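Local atomic coordinates of DNA ligase-like protein Rv0938/MT0965 (Mycobacterium tuberculosis, PDB entry 2IRX), a protein that probably repairs DNA double-strand breaks together with Ku by non-homologous end joining, this chain being its primase-polymerase domain, seen here with manganese and GTP. Residues A48-T53 / V113-W118; D140-E145 / K226-W231. One frame throughout, in Å; residues are numbered along the deposited sequence.

Interaction 1 of 2, residues A48-T53 / V113-W118. With GTP (guanosine-5'-triphosphate), chain C.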
loop_
_atom_site.group_PDB
_atom_site.type_symbol
_atom_site.label_atom_id
_atom_site.label_comp_id
_atom_site.label_asym_id
_atom_site.label_seq_id
_atom_site.Cartn_x
_atom_site.Cartn_y
_atom_site.Cartn_z
ATOM N N ALA A 48 -9.867 -2.847 4.921
ATOM C CA ALA A 48 -11.262 -2.676 5.380
ATOM C C ALA A 48 -11.670 -1.205 5.525
ATOM O O ALA A 48 -10.890 -0.365 5.993
ATOM C CB ALA A 48 -11.529 -3.477 6.674
ATOM N N GLY A 49 -12.873 -0.879 5.037
ATOM C CA GLY A 49 -13.399 0.490 5.148
ATOM C C GLY A 49 -12.789 1.509 4.182
ATOM O O GLY A 49 -13.129 2.688 4.236
ATOM N N ARG A 50 -11.871 1.071 3.311
ATOM C CA ARG A 50 -11.175 1.995 2.404
ATOM C C ARG A 50 -11.632 1.795 0.967
ATOM O O ARG A 50 -11.811 0.650 0.538
ATOM C CB ARG A 50 -9.637 1.788 2.458
ATOM C CG ARG A 50 -9.073 1.972 3.861
ATOM C CD ARG A 50 -7.584 1.647 4.005
ATOM N NE ARG A 50 -7.281 1.458 5.434
ATOM C CZ ARG A 50 -7.020 2.436 6.305
ATOM N NH1 ARG A 50 -6.808 2.148 7.587
ATOM N NH2 ARG A 50 -6.953 3.696 5.904
ATOM N N PRO A 51 -11.738 2.890 0.197
ATOM C CA PRO A 51 -12.011 2.686 -1.231
ATOM C C PRO A 51 -10.775 2.016 -1.882
ATOM O O PRO A 51 -9.640 2.485 -1.690
ATOM C CB PRO A 51 -12.222 4.115 -1.762
ATOM C CG PRO A 51 -11.405 4.999 -0.810
ATOM C CD PRO A 51 -11.517 4.316 0.537
ATOM N N ALA A 52 -11.000 0.941 -2.641
ATOM C CA ALA A 52 -9.929 0.206 -3.318
ATOM C C ALA A 52 -9.793 0.642 -4.784
ATOM O O ALA A 52 -10.735 0.505 -5.571
ATOM C CB ALA A 52 -10.192 -1.315 -3.240
ATOM N N THR A 53 -8.632 1.201 -5.103
ATOM C CA THR A 53 -8.206 1.456 -6.475
ATOM C C THR A 53 -7.449 0.213 -6.985
ATOM O O THR A 53 -6.560 -0.306 -6.299
ATOM C CB THR A 53 -7.319 2.720 -6.547
ATOM O OG1 THR A 53 -8.089 3.862 -6.135
ATOM C CG2 THR A 53 -6.765 2.952 -7.971
ATOM N N VAL A 113 -3.528 -3.444 -5.381
ATOM C CA VAL A 113 -4.652 -2.808 -4.713
ATOM C C VAL A 113 -4.068 -1.601 -3.967
ATOM O O VAL A 113 -3.138 -1.745 -3.140
ATOM C CB VAL A 113 -5.359 -3.778 -3.717
ATOM C CG1 VAL A 113 -6.457 -3.030 -2.941
ATOM C CG2 VAL A 113 -5.898 -5.045 -4.458
ATOM N N HIS A 114 -4.565 -0.425 -4.326
ATOM C CA HIS A 114 -4.111 0.846 -3.729
ATOM C C HIS A 114 -5.241 1.476 -2.886
ATOM O O HIS A 114 -6.399 1.487 -3.309
ATOM C CB HIS A 114 -3.624 1.812 -4.806
ATOM C CG HIS A 114 -2.392 1.344 -5.532
ATOM N ND1 HIS A 114 -1.173 1.985 -5.426
ATOM C CD2 HIS A 114 -2.196 0.298 -6.380
ATOM C CE1 HIS A 114 -0.278 1.362 -6.174
ATOM N NE2 HIS A 114 -0.870 0.328 -6.761
ATOM N N VAL A 115 -4.892 2.010 -1.714
ATOM C CA VAL A 115 -5.896 2.609 -0.797
ATOM C C VAL A 115 -5.366 3.901 -0.146
ATOM O O VAL A 115 -4.117 4.080 -0.013
ATOM C CB VAL A 115 -6.356 1.606 0.330
ATOM C CG1 VAL A 115 -7.092 0.379 -0.256
ATOM C CG2 VAL A 115 -5.152 1.148 1.194
ATOM N N PRO A 116 -6.296 4.781 0.285
ATOM C CA PRO A 116 -5.881 5.962 1.048
ATOM C C PRO A 116 -5.682 5.600 2.522
ATOM O O PRO A 116 -5.984 4.451 2.938
ATOM C CB PRO A 116 -7.065 6.935 0.868
ATOM C CG PRO A 116 -8.260 6.056 0.806
ATOM C CD PRO A 116 -7.767 4.754 0.082
ATOM N N GLN A 117 -5.227 6.564 3.316
ATOM C CA GLN A 117 -4.938 6.292 4.711
ATOM C C GLN A 117 -6.116 6.590 5.655
ATOM O O GLN A 117 -5.981 6.440 6.879
ATOM C CB GLN A 117 -3.682 7.057 5.147
ATOM C CG GLN A 117 -2.455 6.796 4.207
ATOM C CD GLN A 117 -2.296 5.339 3.876
ATOM O OE1 GLN A 117 -2.334 4.949 2.696
ATOM N NE2 GLN A 117 -2.114 4.514 4.908
ATOM N N TRP A 118 -7.248 6.998 5.074
ATOM C CA TRP A 118 -8.499 7.194 5.818
ATOM C C TRP A 118 -9.486 6.080 5.503
ATOM O O TRP A 118 -9.390 5.445 4.443
ATOM C CB TRP A 118 -9.156 8.534 5.469
ATOM C CG TRP A 118 -9.368 8.814 3.974
ATOM C CD1 TRP A 118 -8.542 9.541 3.158
ATOM C CD2 TRP A 118 -10.480 8.397 3.142
ATOM N NE1 TRP A 118 -9.040 9.574 1.873
ATOM C CE2 TRP A 118 -10.242 8.909 1.840
ATOM C CE3 TRP A 118 -11.648 7.637 3.370
ATOM C CZ2 TRP A 118 -11.128 8.678 0.759
ATOM C CZ3 TRP A 118 -12.533 7.419 2.298
ATOM C CH2 TRP A 118 -12.268 7.941 1.020
HETATM P PG GTP C . 8.576 2.091 -5.492
HETATM O O1G GTP C . 9.177 1.373 -4.344
HETATM O O2G GTP C . 8.720 3.591 -5.346
HETATM O O3G GTP C . 9.096 1.588 -6.812
HETATM O O3B GTP C . 7.013 1.645 -5.462
HETATM P PB GTP C . 5.736 2.463 -4.942
HETATM O O1B GTP C . 6.055 3.342 -3.777
HETATM O O2B GTP C . 4.664 1.511 -4.576
HETATM O O3A GTP C . 5.447 3.424 -6.180
HETATM P PA GTP C . 4.292 3.451 -7.302
HETATM O O1A GTP C . 3.699 2.083 -7.523
HETATM O O2A GTP C . 4.967 4.046 -8.515
HETATM O "O5'" GTP C . 3.208 4.450 -6.704
HETATM C "C5'" GTP C . 3.517 5.794 -6.312
HETATM C "C4'" GTP C . 2.213 6.582 -6.126
HETATM O "O4'" GTP C . 1.395 6.603 -7.296
HETATM C "C3'" GTP C . 1.340 5.993 -5.034
HETATM O "O3'" GTP C . 0.656 7.093 -4.496
HETATM C "C2'" GTP C . 0.350 5.098 -5.796
HETATM O "O2'" GTP C . -0.902 4.809 -5.189
HETATM C "C1'" GTP C . 0.172 5.871 -7.092
HETATM N N9 GTP C . 0.085 5.108 -8.349
HETATM C C8 GTP C . 0.710 3.939 -8.708
HETATM N N7 GTP C . 0.384 3.688 -9.995
HETATM C C5 GTP C . -0.398 4.700 -10.457
HETATM C C6 GTP C . -0.987 4.956 -11.702
HETATM O O6 GTP C . -0.849 4.165 -12.639
HETATM N N1 GTP C . -1.730 6.123 -11.870
HETATM C C2 GTP C . -1.896 7.024 -10.831
HETATM N N2 GTP C . -2.634 8.127 -11.015
HETATM N N3 GTP C . -1.312 6.759 -9.591
HETATM C C4 GTP C . -0.574 5.608 -9.426
#
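Thr53 and His114 form an antiparallel hydrogen-bonded pair: Thr53 N donates to His114 O over 2.9 Å, and His114 N returns a bond of 2.8 Å to Thr53 O that is straight at the hydrogen (179°). This is the only ladder pairing across the two segments, since 48-52 is loop and the strand in 113-118 stops at Val115; beyond it the contact depends on side chains. Pro51 packs against Pro116 and Trp118, just past the strand. Its CG approaches CG of Pro116 at 3.7 Å and CH2 of Trp118 at 3.6 Å, the side chains of Pro51 and Trp118 crossing at about a right angle. Pro116 CG in turn lies over one face of the Trp118 ring, offset toward its rim, while the indole NE1 is held by Gly236 O. Arg50 runs extended from CG to NE (chi2 174°), a course that lays CD against Val115 CG2 at 3.8 Å and carries the guanidinium past the strand end. There NH2 donates to Pro116 O at 3.2 Å, a long bond bent at the hydrogen (143°) with the carbonyl tilted out of the guanidinium plane. NH1 of the same group bonds Thr135 OG1 and forms a salt bridge with Asp291. At the other end of the contact the His114 ring meets the nucleotide edge-on: ND1 and the ribose O2' of GTP are hydrogen-bonded at 2.8 Å. Glu112 OE1 takes NE2 and so fixes the ring's rotation, and Phe67 packs edge-to-face against it. The antiparallel sheet containing strands 53-56 and 112-115 thereby presents a ribose-binding histidine, consistent with the nucleotide-substrate pocket of the LigD polymerase domain.

Interaction 2 of 2, residues D140-E145 / K226-W231. With MN (manganese (II) ion), chain B; GTP (guanosine-5'-triphosphate), chain C.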
loop_
_atom_site.group_PDB
_atom_site.type_symbol
_atom_site.label_atom_id
_atom_site.label_comp_id
_atom_site.label_asym_id
_atom_site.label_seq_id
_atom_site.Cartn_x
_atom_site.Cartn_y
_atom_site.Cartn_z
ATOM N N ASP A 140 6.430 7.224 2.041
ATOM C CA ASP A 140 6.857 6.523 0.854
ATOM C C ASP A 140 8.326 6.923 0.625
ATOM O O ASP A 140 8.633 8.062 0.263
ATOM C CB ASP A 140 5.916 6.908 -0.307
ATOM C CG ASP A 140 6.299 6.259 -1.639
ATOM O OD1 ASP A 140 7.177 5.378 -1.668
ATOM O OD2 ASP A 140 5.692 6.622 -2.684
ATOM N N LEU A 141 9.236 5.985 0.861
ATOM C CA LEU A 141 10.674 6.282 0.734
ATOM C C LEU A 141 11.198 5.750 -0.603
ATOM O O LEU A 141 11.218 4.524 -0.820
ATOM C CB LEU A 141 11.478 5.637 1.880
ATOM C CG LEU A 141 11.570 6.356 3.243
ATOM C CD1 LEU A 141 10.205 6.688 3.840
ATOM C CD2 LEU A 141 12.411 5.553 4.241
ATOM N N ASP A 142 11.662 6.675 -1.450
ATOM C CA ASP A 142 12.203 6.376 -2.782
ATOM C C ASP A 142 13.706 6.631 -2.852
ATOM O O ASP A 142 14.146 7.741 -2.588
ATOM C CB ASP A 142 11.536 7.281 -3.822
ATOM C CG ASP A 142 10.073 6.953 -4.012
ATOM O OD1 ASP A 142 9.672 5.882 -3.552
ATOM O OD2 ASP A 142 9.332 7.774 -4.580
ATOM N N PRO A 143 14.478 5.622 -3.268
ATOM C CA PRO A 143 15.925 5.773 -3.450
ATOM C C PRO A 143 16.241 6.554 -4.734
ATOM O O PRO A 143 15.715 6.236 -5.812
ATOM C CB PRO A 143 16.423 4.321 -3.517
ATOM C CG PRO A 143 15.256 3.557 -4.092
ATOM C CD PRO A 143 14.011 4.256 -3.598
ATOM N N GLY A 144 17.060 7.595 -4.603
ATOM C CA GLY A 144 17.603 8.289 -5.753
ATOM C C GLY A 144 18.622 7.377 -6.396
ATOM O O GLY A 144 18.926 6.301 -5.860
ATOM N N GLU A 145 19.159 7.806 -7.535
ATOM C CA GLU A 145 20.254 7.082 -8.181
ATOM C C GLU A 145 21.402 6.810 -7.211
ATOM O O GLU A 145 21.821 7.691 -6.447
ATOM C CB GLU A 145 20.792 7.852 -9.383
ATOM C CG GLU A 145 19.813 7.973 -10.522
ATOM C CD GLU A 145 20.337 8.875 -11.614
ATOM O OE1 GLU A 145 21.259 8.447 -12.349
ATOM O OE2 GLU A 145 19.835 10.018 -11.729
ATOM N N LYS A 226 20.215 10.497 -2.577
ATOM C CA LYS A 226 19.306 10.821 -1.472
ATOM C C LYS A 226 18.090 9.882 -1.463
ATOM O O LYS A 226 17.711 9.348 -2.497
ATOM C CB LYS A 226 18.812 12.265 -1.570
ATOM C CG LYS A 226 19.902 13.324 -1.432
ATOM C CD LYS A 226 19.301 14.687 -1.547
ATOM C CE LYS A 226 20.353 15.737 -1.849
ATOM N NZ LYS A 226 19.677 16.898 -2.489
ATOM N N VAL A 227 17.504 9.701 -0.287
ATOM C CA VAL A 227 16.192 9.074 -0.157
ATOM C C VAL A 227 15.160 10.211 -0.148
ATOM O O VAL A 227 15.215 11.113 0.702
ATOM C CB VAL A 227 16.066 8.261 1.159
ATOM C CG1 VAL A 227 14.609 7.794 1.387
ATOM C CG2 VAL A 227 17.032 7.054 1.168
ATOM N N PHE A 228 14.238 10.178 -1.103
ATOM C CA PHE A 228 13.104 11.089 -1.086
ATOM C C PHE A 228 12.043 10.519 -0.139
ATOM O O PHE A 228 11.565 9.392 -0.328
ATOM C CB PHE A 228 12.572 11.296 -2.507
ATOM C CG PHE A 228 11.220 11.961 -2.590
ATOM C CD1 PHE A 228 10.897 13.072 -1.796
ATOM C CD2 PHE A 228 10.277 11.506 -3.514
ATOM C CE1 PHE A 228 9.646 13.685 -1.900
ATOM C CE2 PHE A 228 9.024 12.116 -3.631
ATOM C CZ PHE A 228 8.704 13.212 -2.820
ATOM N N VAL A 229 11.737 11.272 0.911
ATOM C CA VAL A 229 10.767 10.844 1.907
ATOM C C VAL A 229 9.474 11.516 1.492
ATOM O O VAL A 229 9.237 12.682 1.797
ATOM C CB VAL A 229 11.186 11.260 3.356
ATOM C CG1 VAL A 229 10.052 10.969 4.373
ATOM C CG2 VAL A 229 12.488 10.596 3.768
ATOM N N ASP A 230 8.648 10.776 0.756
ATOM C CA ASP A 230 7.401 11.325 0.240
ATOM C C ASP A 230 6.329 11.259 1.327
ATOM O O ASP A 230 5.875 10.188 1.708
ATOM C CB ASP A 230 6.985 10.609 -1.048
ATOM C CG ASP A 230 5.869 11.329 -1.816
ATOM O OD1 ASP A 230 5.287 12.316 -1.331
ATOM O OD2 ASP A 230 5.567 10.860 -2.917
ATOM N N TRP A 231 5.961 12.442 1.804
ATOM C CA TRP A 231 4.964 12.642 2.866
ATOM C C TRP A 231 3.560 12.953 2.315
ATOM O O TRP A 231 2.583 13.055 3.077
ATOM C CB TRP A 231 5.427 13.838 3.729
ATOM C CG TRP A 231 5.856 15.007 2.863
ATOM C CD1 TRP A 231 7.140 15.290 2.426
ATOM C CD2 TRP A 231 5.010 16.026 2.297
ATOM N NE1 TRP A 231 7.129 16.417 1.623
ATOM C CE2 TRP A 231 5.841 16.884 1.527
ATOM C CE3 TRP A 231 3.628 16.280 2.340
ATOM C CZ2 TRP A 231 5.336 18.012 0.840
ATOM C CZ3 TRP A 231 3.120 17.393 1.630
ATOM C CH2 TRP A 231 3.975 18.238 0.898
HETATM MN MN MN B . 7.871 4.684 -3.640
HETATM P PG GTP C . 8.576 2.091 -5.492
HETATM O O1G GTP C . 9.177 1.373 -4.344
HETATM O O2G GTP C . 8.720 3.591 -5.346
HETATM O O3G GTP C . 9.096 1.588 -6.812
HETATM O O3B GTP C . 7.013 1.645 -5.462
HETATM P PB GTP C . 5.736 2.463 -4.942
HETATM O O1B GTP C . 6.055 3.342 -3.777
HETATM O O2B GTP C . 4.664 1.511 -4.576
HETATM O O3A GTP C . 5.447 3.424 -6.180
HETATM P PA GTP C . 4.292 3.451 -7.302
HETATM O O1A GTP C . 3.699 2.083 -7.523
HETATM O O2A GTP C . 4.967 4.046 -8.515
HETATM O "O5'" GTP C . 3.208 4.450 -6.704
HETATM C "C5'" GTP C . 3.517 5.794 -6.312
HETATM C "C4'" GTP C . 2.213 6.582 -6.126
HETATM O "O4'" GTP C . 1.395 6.603 -7.296
HETATM C "C3'" GTP C . 1.340 5.993 -5.034
HETATM O "O3'" GTP C . 0.656 7.093 -4.496
HETATM C "C2'" GTP C . 0.350 5.098 -5.796
HETATM O "O2'" GTP C . -0.902 4.809 -5.189
HETATM C "C1'" GTP C . 0.172 5.871 -7.092
HETATM N N9 GTP C . 0.085 5.108 -8.349
HETATM C C8 GTP C . 0.710 3.939 -8.708
HETATM N N7 GTP C . 0.384 3.688 -9.995
HETATM C C5 GTP C . -0.398 4.700 -10.457
HETATM C C6 GTP C . -0.987 4.956 -11.702
HETATM O O6 GTP C . -0.849 4.165 -12.639
HETATM N N1 GTP C . -1.730 6.123 -11.870
HETATM C C2 GTP C . -1.896 7.024 -10.831
HETATM N N2 GTP C . -2.634 8.127 -11.015
HETATM N N3 GTP C . -1.312 6.759 -9.591
HETATM C C4 GTP C . -0.574 5.608 -9.426
HETATM O O HOH W 1 7.096 6.214 -4.962
HETATM O O HOH W 2 8.992 3.085 -2.071
HETATM O O HOH W 3 6.846 9.180 -4.394
#
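Asp230 OD2 is gripped by water 3 at 2.6 Å and by Gln233 NE2, while Ser232 OG bonds the other oxygen, Asp230 OD1; the same water reaches Asp142 OD2 at 2.9 Å, although more acceptors surround it than it has protons. Gln233 NE2 also bonds Asp140 OD2, bridging two carboxylate oxygens, Asp140 OD2 and Asp230 OD2, that stand 4.2 Å apart. All three aspartates share one sheet face: Asp140 and Asp142 are two apart along their strand, and Asp230 pairs with Asp140 across it. Strands 140-143 and 227-230 run antiparallel, at 159°, with Asp140-Asp230 and Asp142-Phe228 as hydrogen-bonded pairs. Past the last of these, Gly144 N extends the ladder to Lys226 O. Asp140 and Asp142 each bind manganese through OD1 at 2.2 Å, and GTP O2G, GTP O1B and waters 1 and 2 complete six ligands. The two carboxylates reach the ion by different first torsions: CG is anti to the backbone N in Asp140 (178°) but beside it in Asp142 (-68°). Water 1 is additionally held by both OD2 atoms, while water 2 ties Leu141 O to GTP O1G. On the opposite face Leu141 CB meets Val227 CG1 at 3.8 Å. The DxD pair Asp140 and Asp142 on manganese, with Asp230 beside it, is consistent with the two-metal active site of the archaeo-eukaryotic primase superfamily.

Overall arrangement
Both segments of interaction 1 precede those of interaction 2 in the sequence, and both contacts lie within the LigD primase-polymerase domain. Their centres are 22 Å apart and their nearest atoms about 8 Å, so they do not touch; GTP spans the gap. Interaction 1 belongs to the small antiparallel sheet that includes strands 53-56 and 112-115, interaction 2 to the larger mixed sheet, where strand 129-143 pairs with 227-230. The first contact meets the ribose end of the nucleotide, the second its beta and gamma phosphates through manganese. Two separate sheets thus face one substrate, with Ser175, Ser177, His181, Thr239 and Arg247 supplying further hydrogen bonds to it.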